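Aminopeptidase C (PDB 4K7C) probably acts as a cysteine aminopeptidase of the papain-like C1 family, removing amino acids from the N-termini of peptides. Local coordinates at residues S262-P267 with V291-L296; S314-S319 with V408-I413. All blocks are in the same frame, centred on the assembly; numbering follows the deposited sequence.

Interaction 1: residues S262-P267 with V291-L296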
loop_
_atom_site.group_PDB
_atom_site.type_symbol
_atom_site.label_atom_id
_atom_site.label_comp_id
_atom_site.label_asym_id
_atom_site.label_seq_id
_atom_site.Cartn_x
_atom_site.Cartn_y
_atom_site.Cartn_z
ATOM N N SER A 262 46.133 1.007 4.359
ATOM C CA SER A 262 45.324 1.043 3.156
ATOM C C SER A 262 46.155 0.474 2.033
ATOM O O SER A 262 47.237 0.973 1.754
ATOM C CB SER A 262 44.845 2.428 2.850
ATOM O OG SER A 262 44.147 2.418 1.589
ATOM N N ILE A 263 45.636 -0.566 1.421
ATOM C CA ILE A 263 46.255 -1.239 0.265
ATOM C C ILE A 263 45.359 -1.044 -0.928
ATOM O O ILE A 263 44.123 -1.222 -0.791
ATOM C CB ILE A 263 46.475 -2.692 0.638
ATOM C CG1 ILE A 263 47.542 -2.702 1.795
ATOM C CG2 ILE A 263 47.024 -3.468 -0.530
ATOM C CD1 ILE A 263 47.736 -4.018 2.393
ATOM N N ILE A 264 45.959 -0.661 -2.063
ATOM C CA ILE A 264 45.170 -0.514 -3.317
ATOM C C ILE A 264 45.689 -1.459 -4.354
ATOM O O ILE A 264 46.800 -1.991 -4.210
ATOM C CB ILE A 264 45.123 0.932 -3.838
ATOM C CG1 ILE A 264 46.500 1.493 -4.232
ATOM C CG2 ILE A 264 44.425 1.790 -2.835
ATOM C CD1 ILE A 264 46.528 2.867 -4.878
ATOM N N ASN A 265 44.874 -1.687 -5.407
ATOM C CA ASN A 265 45.303 -2.408 -6.589
ATOM C C ASN A 265 44.839 -1.569 -7.758
ATOM O O ASN A 265 43.663 -1.659 -8.170
ATOM C CB ASN A 265 44.695 -3.788 -6.668
ATOM C CG ASN A 265 45.047 -4.481 -7.925
ATOM O OD1 ASN A 265 44.193 -4.851 -8.727
ATOM N ND2 ASN A 265 46.370 -4.695 -8.121
ATOM N N ALA A 266 45.727 -0.716 -8.248
ATOM C CA ALA A 266 45.453 0.159 -9.330
ATOM C C ALA A 266 46.563 -0.109 -10.405
ATOM O O ALA A 266 47.693 0.409 -10.294
ATOM C CB ALA A 266 45.445 1.538 -8.830
ATOM N N PRO A 267 46.288 -1.004 -11.355
ATOM C CA PRO A 267 47.333 -1.561 -12.191
ATOM C C PRO A 267 47.667 -0.671 -13.407
ATOM O O PRO A 267 47.730 -1.131 -14.540
ATOM C CB PRO A 267 46.760 -2.886 -12.618
ATOM C CG PRO A 267 45.257 -2.626 -12.682
ATOM C CD PRO A 267 45.019 -1.784 -11.456
ATOM N N VAL A 291 46.123 10.590 3.883
ATOM C CA VAL A 291 45.858 9.361 3.110
ATOM C C VAL A 291 47.205 8.795 2.620
ATOM O O VAL A 291 48.033 9.535 2.038
ATOM C CB VAL A 291 44.871 9.690 1.930
ATOM C CG1 VAL A 291 44.714 8.527 0.914
ATOM C CG2 VAL A 291 43.504 10.118 2.476
ATOM N N ARG A 292 47.379 7.499 2.861
ATOM C CA ARG A 292 48.523 6.693 2.341
ATOM C C ARG A 292 48.074 5.323 1.819
ATOM O O ARG A 292 47.547 4.508 2.582
ATOM C CB ARG A 292 49.522 6.487 3.516
ATOM C CG ARG A 292 50.340 7.717 3.928
ATOM C CD ARG A 292 51.245 8.337 2.860
ATOM N NE ARG A 292 51.961 9.482 3.418
ATOM C CZ ARG A 292 51.561 10.740 3.439
ATOM N NH1 ARG A 292 50.439 11.109 2.861
ATOM N NH2 ARG A 292 52.345 11.677 4.026
ATOM N N HIS A 293 48.170 5.101 0.498
ATOM C CA HIS A 293 47.820 3.875 -0.104
ATOM C C HIS A 293 49.101 3.170 -0.580
ATOM O O HIS A 293 49.916 3.788 -1.276
ATOM C CB HIS A 293 46.954 4.126 -1.360
ATOM C CG HIS A 293 45.641 4.774 -1.112
ATOM N ND1 HIS A 293 44.709 4.239 -0.250
ATOM C CD2 HIS A 293 45.045 5.826 -1.715
ATOM C CE1 HIS A 293 43.623 5.003 -0.264
ATOM N NE2 HIS A 293 43.809 5.981 -1.130
ATOM N N LEU A 294 49.211 1.912 -0.257
ATOM C CA LEU A 294 50.245 1.000 -0.758
ATOM C C LEU A 294 49.658 0.179 -1.926
ATOM O O LEU A 294 48.752 -0.662 -1.723
ATOM C CB LEU A 294 50.698 0.067 0.358
ATOM C CG LEU A 294 51.652 -1.062 0.109
ATOM C CD1 LEU A 294 52.947 -0.420 -0.345
ATOM C CD2 LEU A 294 51.825 -1.903 1.334
ATOM N N ASN A 295 50.182 0.424 -3.124
ATOM C CA ASN A 295 49.749 -0.299 -4.297
ATOM C C ASN A 295 50.441 -1.620 -4.439
ATOM O O ASN A 295 51.684 -1.673 -4.460
ATOM C CB ASN A 295 50.038 0.521 -5.534
ATOM C CG ASN A 295 49.145 0.115 -6.691
ATOM O OD1 ASN A 295 48.063 -0.470 -6.491
ATOM N ND2 ASN A 295 49.576 0.385 -7.880
ATOM N N LEU A 296 49.660 -2.699 -4.524
ATOM C CA LEU A 296 50.158 -4.049 -4.689
ATOM C C LEU A 296 49.387 -4.770 -5.788
ATOM O O LEU A 296 48.205 -4.449 -6.053
ATOM C CB LEU A 296 49.974 -4.826 -3.404
ATOM C CG LEU A 296 50.709 -4.256 -2.183
ATOM C CD1 LEU A 296 50.351 -5.099 -0.994
ATOM C CD2 LEU A 296 52.244 -4.279 -2.416
HETATM O O HOH W 1 46.864 3.803 5.235
#
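Two short parallel strands, 262-264 and 293-295, pair here inside a papain-like peptidase, and beyond the strand ends the pairing passes to side-chain amides. Three backbone bonds join the strands: Leu294 N gives to Ser262 O, Ile264 N to Leu294 O (2.8 Å) and Leu296 N to Ile264 O, the last nearly along the C=O axis. Past Ile264, Asn295 takes over. With CG anti to its backbone N (chi1 -157°), its amide grips the backbone of Ala266 twice. Asn295 OD1 accepts from Ala266 N at 2.9 Å on a lone pair, while Asn295 ND2 gives to Ala266 O at 3.1 Å, lying above that carbonyl's plane; ND2 also has a weak bond to Lys271 O. An alanine here removes both amide partners of Ala266 N and O and would probably loosen the backbone after Ile264. Asn265 works the other way: Asn265 ND2 meets Leu296 O on a lone pair at 2.8 Å, and its OD1 accepts from Lys351 NZ. At the opposite end a water bridges Ser262 N and Arg292 O. Beside it, Ser262 OG lies at the edge of the His293 ring, in its plane, and is hydrogen-bonded to His293 ND1 at 2.6 Å; either atom could be the donor, and NE2 makes a weak bond to Gln141 OE1. Over a face of that ring sits the methyl CG2 of Ile264, 3.9 Å from the centroid.

Interaction 2: residues S314-S319 with V408-I413. With GOL (glycerol), chain C.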
loop_
_atom_site.group_PDB
_atom_site.type_symbol
_atom_site.label_atom_id
_atom_site.label_comp_id
_atom_site.label_asym_id
_atom_site.label_seq_id
_atom_site.Cartn_x
_atom_site.Cartn_y
_atom_site.Cartn_z
ATOM N N SER A 314 37.612 -9.196 10.127
ATOM C CA SER A 314 36.945 -8.629 8.955
ATOM C C SER A 314 37.785 -7.576 8.241
ATOM O O SER A 314 38.786 -7.025 8.775
ATOM C CB SER A 314 35.549 -8.111 9.402
ATOM O OG SER A 314 35.596 -6.965 10.220
ATOM N N VAL A 315 37.476 -7.319 7.006
ATOM C CA VAL A 315 38.344 -6.486 6.204
ATOM C C VAL A 315 37.561 -5.369 5.488
ATOM O O VAL A 315 36.716 -5.679 4.613
ATOM C CB VAL A 315 39.100 -7.344 5.130
ATOM C CG1 VAL A 315 40.007 -6.522 4.269
ATOM C CG2 VAL A 315 39.922 -8.502 5.733
ATOM N N TRP A 316 37.816 -4.110 5.816
ATOM C CA TRP A 316 37.217 -3.002 5.129
ATOM C C TRP A 316 37.760 -2.988 3.694
ATOM O O TRP A 316 38.975 -3.214 3.463
ATOM C CB TRP A 316 37.598 -1.697 5.811
ATOM C CG TRP A 316 37.014 -0.419 5.396
ATOM C CD1 TRP A 316 36.104 0.306 6.045
ATOM C CD2 TRP A 316 37.440 0.444 4.285
ATOM N NE1 TRP A 316 35.867 1.482 5.452
ATOM C CE2 TRP A 316 36.659 1.602 4.353
ATOM C CE3 TRP A 316 38.267 0.258 3.179
ATOM C CZ2 TRP A 316 36.757 2.626 3.439
ATOM C CZ3 TRP A 316 38.411 1.303 2.302
ATOM C CH2 TRP A 316 37.656 2.467 2.399
ATOM N N PHE A 317 36.831 -2.828 2.744
ATOM C CA PHE A 317 37.203 -2.739 1.319
ATOM C C PHE A 317 36.391 -1.784 0.507
ATOM O O PHE A 317 35.225 -1.549 0.811
ATOM C CB PHE A 317 37.198 -4.154 0.634
ATOM C CG PHE A 317 35.854 -4.660 0.212
ATOM C CD1 PHE A 317 34.993 -5.204 1.136
ATOM C CD2 PHE A 317 35.498 -4.674 -1.128
ATOM C CE1 PHE A 317 33.755 -5.667 0.795
ATOM C CE2 PHE A 317 34.258 -5.234 -1.504
ATOM C CZ PHE A 317 33.397 -5.731 -0.528
ATOM N N GLY A 318 37.061 -1.233 -0.529
ATOM C CA GLY A 318 36.524 -0.290 -1.482
ATOM C C GLY A 318 36.392 -0.893 -2.865
ATOM O O GLY A 318 37.281 -1.550 -3.347
ATOM N N SER A 319 35.219 -0.702 -3.470
ATOM C CA SER A 319 34.894 -1.319 -4.772
ATOM C C SER A 319 33.965 -0.418 -5.609
ATOM O O SER A 319 33.408 0.597 -5.133
ATOM C CB SER A 319 34.232 -2.700 -4.594
ATOM O OG SER A 319 32.964 -2.629 -3.983
ATOM N N VAL A 408 37.270 -4.617 -7.131
ATOM C CA VAL A 408 37.794 -4.189 -5.821
ATOM C C VAL A 408 39.129 -3.453 -6.003
ATOM O O VAL A 408 40.066 -4.007 -6.656
ATOM C CB VAL A 408 38.004 -5.359 -4.910
ATOM C CG1 VAL A 408 38.731 -4.971 -3.543
ATOM C CG2 VAL A 408 36.693 -6.053 -4.623
ATOM N N TYR A 409 39.206 -2.254 -5.423
ATOM C CA TYR A 409 40.364 -1.404 -5.526
ATOM C C TYR A 409 41.134 -1.185 -4.221
ATOM O O TYR A 409 42.293 -0.803 -4.322
ATOM C CB TYR A 409 40.028 -0.063 -6.074
ATOM C CG TYR A 409 39.368 -0.111 -7.472
ATOM C CD1 TYR A 409 40.131 -0.255 -8.579
ATOM C CD2 TYR A 409 37.984 0.040 -7.633
ATOM C CE1 TYR A 409 39.602 -0.343 -9.857
ATOM C CE2 TYR A 409 37.444 0.022 -8.936
ATOM C CZ TYR A 409 38.261 -0.159 -10.043
ATOM O OH TYR A 409 37.728 -0.193 -11.316
ATOM N N GLN A 410 40.523 -1.470 -3.072
ATOM C CA GLN A 410 41.161 -1.188 -1.795
ATOM C C GLN A 410 40.757 -2.167 -0.720
ATOM O O GLN A 410 39.600 -2.584 -0.668
ATOM C CB GLN A 410 40.707 0.165 -1.312
ATOM C CG GLN A 410 41.049 1.343 -2.159
ATOM C CD GLN A 410 40.624 2.583 -1.439
ATOM O OE1 GLN A 410 40.826 3.738 -1.897
ATOM N NE2 GLN A 410 39.985 2.353 -0.305
ATOM N N VAL A 411 41.730 -2.548 0.116
ATOM C CA VAL A 411 41.464 -3.308 1.337
ATOM C C VAL A 411 42.345 -2.643 2.440
ATOM O O VAL A 411 43.346 -2.002 2.112
ATOM C CB VAL A 411 41.822 -4.800 1.307
ATOM C CG1 VAL A 411 40.778 -5.593 0.529
ATOM C CG2 VAL A 411 43.206 -5.039 0.721
ATOM N N VAL A 412 41.857 -2.672 3.666
ATOM C CA VAL A 412 42.616 -2.208 4.796
ATOM C C VAL A 412 43.087 -3.418 5.578
ATOM O O VAL A 412 42.304 -4.240 6.084
ATOM C CB VAL A 412 41.843 -1.210 5.664
ATOM C CG1 VAL A 412 42.636 -0.803 6.884
ATOM C CG2 VAL A 412 41.467 0.013 4.887
ATOM N N ILE A 413 44.425 -3.575 5.651
ATOM C CA ILE A 413 45.062 -4.729 6.279
ATOM C C ILE A 413 45.935 -4.343 7.512
ATOM O O ILE A 413 46.604 -3.310 7.429
ATOM C CB ILE A 413 45.917 -5.458 5.234
ATOM C CG1 ILE A 413 44.978 -5.948 4.050
ATOM C CG2 ILE A 413 46.634 -6.611 5.832
ATOM C CD1 ILE A 413 44.023 -7.021 4.427
HETATM C C1 GOL C . 40.141 -3.591 11.038
HETATM O O1 GOL C . 40.821 -4.455 11.965
HETATM C C2 GOL C . 40.911 -3.405 9.731
HETATM O O2 GOL C . 41.822 -4.469 9.412
HETATM C C3 GOL C . 39.961 -2.992 8.610
HETATM O O3 GOL C . 40.025 -3.697 7.389
#
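A classic beta bulge marks this antiparallel pairing of strand 315-319 with strand 408-413: Tyr409 and Gln410 both face Gly318. Gly318 O accepts from two donors, Tyr409 N at 2.9 Å and, longer, Gln410 N at 3.3 Å, while Gly318 N gives to Gln410 O. Further along, Val412 N meets Trp316 O at 2.9 Å. Glycerol, probably from the crystallisation liquor, bridges the same two residues: its O3 accepts from Trp316 N (2.7 Å) and donates to Val412 O. On the face of Trp316 and Gln410 the side chains lie side by side, indole and amide planes 24° apart, with Gln410 NE2 in the ring plane at the edge, 3.2 Å from Trp316 CZ3. Val412 CG2 approaches the same indole at Trp316 CE3 (3.6 Å), and Trp316 NE1 gives to Trp71 O. On the face of Phe317, Val408 and Val411, Phe317 CD2 rests against Val408 CG2 at 3.9 Å, and Val315 CG1 reaches Val411 and Ile413. Helix 298-310 packs there through Phe301 and Gln308, while strands 364-374 and 260-264 pair with the outer edges of 315-319 and 408-413 respectively.

Strands 260-264 and 408-414 are neighbours, so interactions 1 and 2, their centres about 10 Å apart, continue across the same sheet. Probable hydrogen bonds from Ile263 N to Val411 O (2.8 Å) and from Asn265 N to Tyr409 O (2.9 Å) join them. Ile264 CG2 packs against Gln410 CG at 3.5 Å, so this methyl touches Gln410 as well as the His293 ring. Lys351 NZ ties both contacts, bonding Asn265 OD1 and Val408 O, and Phe301 touches Ile263, Val408 and Val411. Trp71, the partner of Trp316, lies in the first turn of helix 70-87; in papain-like peptidases the corresponding helix start carries the catalytic cysteine, so this bond probably links interaction 2 to the active-site helix.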